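Local coordinates for protein Afp2 (Serratia entomophila, PDB 6RBN) that probably forms part of the contractile sheath around the inner tube of the anti-feeding prophage, a phage-tail-like injection system, at residues Thr101-Ala106 against Thr114-Val119. Numbering follows the deposited sequence.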
loop_
_atom_site.group_PDB
_atom_site.type_symbol
_atom_site.label_atom_id
_atom_site.label_comp_id
_atom_site.label_asym_id
_atom_site.label_seq_id
_atom_site.Cartn_x
_atom_site.Cartn_y
_atom_site.Cartn_z
ATOM N N THR C 101 58.528 21.941 58.620
ATOM C CA THR C 101 58.124 23.305 58.315
ATOM C C THR C 101 58.929 24.348 59.070
ATOM O O THR C 101 59.052 25.480 58.602
ATOM C CB THR C 101 56.638 23.496 58.623
ATOM O OG1 THR C 101 56.407 23.263 60.015
ATOM C CG2 THR C 101 55.803 22.527 57.818
ATOM N N LEU C 102 59.481 23.996 60.226
ATOM C CA LEU C 102 60.242 24.915 61.057
ATOM C C LEU C 102 61.640 24.373 61.307
ATOM O O LEU C 102 61.823 23.172 61.516
ATOM C CB LEU C 102 59.542 25.145 62.397
ATOM C CG LEU C 102 58.245 25.940 62.400
ATOM C CD1 LEU C 102 57.592 25.832 63.755
ATOM C CD2 LEU C 102 58.550 27.385 62.078
ATOM N N ILE C 103 62.626 25.262 61.287
ATOM C CA ILE C 103 63.974 24.954 61.751
ATOM C C ILE C 103 64.213 25.794 62.995
ATOM O O ILE C 103 64.328 27.023 62.916
ATOM C CB ILE C 103 65.038 25.219 60.681
ATOM C CG1 ILE C 103 64.853 24.264 59.507
ATOM C CG2 ILE C 103 66.429 25.059 61.261
ATOM C CD1 ILE C 103 65.749 24.567 58.343
ATOM N N VAL C 104 64.280 25.138 64.142
ATOM C CA VAL C 104 64.349 25.807 65.431
ATOM C C VAL C 104 65.778 25.655 65.938
ATOM O O VAL C 104 66.181 24.577 66.383
ATOM C CB VAL C 104 63.332 25.231 66.420
ATOM C CG1 VAL C 104 63.457 25.906 67.757
ATOM C CG2 VAL C 104 61.929 25.390 65.879
ATOM N N ALA C 105 66.553 26.733 65.858
ATOM C CA ALA C 105 67.920 26.751 66.370
ATOM C C ALA C 105 67.853 26.804 67.889
ATOM O O ALA C 105 67.673 27.863 68.486
ATOM C CB ALA C 105 68.695 27.931 65.804
ATOM N N ALA C 106 67.982 25.642 68.523
ATOM C CA ALA C 106 67.835 25.532 69.973
ATOM C C ALA C 106 69.186 25.802 70.631
ATOM O O ALA C 106 69.899 24.896 71.069
ATOM C CB ALA C 106 67.290 24.163 70.350
ATOM N N THR C 114 74.594 28.669 58.266
ATOM C CA THR C 114 75.127 28.348 56.949
ATOM C C THR C 114 74.431 27.154 56.310
ATOM O O THR C 114 74.555 26.965 55.098
ATOM C CB THR C 114 76.634 28.090 57.022
ATOM O OG1 THR C 114 77.146 27.887 55.701
ATOM C CG2 THR C 114 76.938 26.874 57.871
ATOM N N ALA C 115 73.707 26.355 57.088
ATOM C CA ALA C 115 72.881 25.289 56.544
ATOM C C ALA C 115 71.426 25.700 56.391
ATOM O O ALA C 115 70.673 25.013 55.696
ATOM C CB ALA C 115 72.974 24.042 57.425
ATOM N N PHE C 116 71.015 26.789 57.042
ATOM C CA PHE C 116 69.725 27.397 56.748
ATOM C C PHE C 116 69.701 27.959 55.334
ATOM O O PHE C 116 68.765 27.702 54.572
ATOM C CB PHE C 116 69.431 28.496 57.765
ATOM C CG PHE C 116 68.170 29.240 57.506
ATOM C CD1 PHE C 116 66.949 28.670 57.796
ATOM C CD2 PHE C 116 68.204 30.520 56.983
ATOM C CE1 PHE C 116 65.789 29.358 57.561
ATOM C CE2 PHE C 116 67.046 31.206 56.747
ATOM C CZ PHE C 116 65.841 30.628 57.035
ATOM N N THR C 117 70.732 28.717 54.962
ATOM C CA THR C 117 70.785 29.336 53.643
ATOM C C THR C 117 71.031 28.333 52.522
ATOM O O THR C 117 70.869 28.693 51.352
ATOM C CB THR C 117 71.864 30.417 53.621
ATOM O OG1 THR C 117 71.839 31.094 52.359
ATOM C CG2 THR C 117 73.236 29.810 53.840
ATOM N N THR C 118 71.420 27.100 52.845
ATOM C CA THR C 118 71.517 26.060 51.827
ATOM C C THR C 118 70.136 25.589 51.397
ATOM O O THR C 118 69.821 25.573 50.202
ATOM C CB THR C 118 72.344 24.888 52.355
ATOM O OG1 THR C 118 73.668 25.340 52.662
ATOM C CG2 THR C 118 72.420 23.782 51.325
ATOM N N VAL C 119 69.289 25.217 52.359
ATOM C CA VAL C 119 67.978 24.671 52.023
ATOM C C VAL C 119 66.999 25.741 51.560
ATOM O O VAL C 119 65.975 25.406 50.955
ATOM C CB VAL C 119 67.383 23.897 53.211
ATOM C CG1 VAL C 119 68.287 22.745 53.592
ATOM C CG2 VAL C 119 67.163 24.807 54.395
#
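Phe116 and Val119, one helical turn apart, both meet the end of the Ile103 side chain, and with it they make up the whole contact between strand 102-105 and this part of helix 112-122. Following the helix from Thr114, the first thing to note is a bond within it: Thr118 OG1 donates to Thr114 O at 3.1 Å, one turn back, lying in the carbonyl plane with a C=O...O angle of 147°. Then comes Phe116. Its CA-CB bond runs across the line to the strand, but with CG anti to the backbone N (chi1 177°) the ring swings nearer, and Phe116 CD1 stands 4.3 Å from Ile103 CD1. The methyl lies at the edge of the ring, near its plane. The CA-CB bond of Val119 is directed at the strand, and its CG2 methyl is 4.2 Å from the same Ile103 CD1. The isoleucine reaches both because its chain is stretched out, CD1 anti to CA (chi2 173°). All three residues are buried, yet the join is slight, about 94 Å² summed over both sides, and purely apolar. Strand 102-105, helix 112-122 and strand 127-129 form a beta-alpha-beta unit, the two strands parallel and adjacent, within the subtilisin-like sheath domain. Helix 90-97 packs beside it, Val94 against Ile103 and Ala91 against Val119, while Phe130 meets the Phe116 ring edge-to-face. Leu102 and Val104 turn instead to helix 173-187, so strand 102-105 lies between helices 90-97 and 112-122 on one side and helix 173-187 on the other.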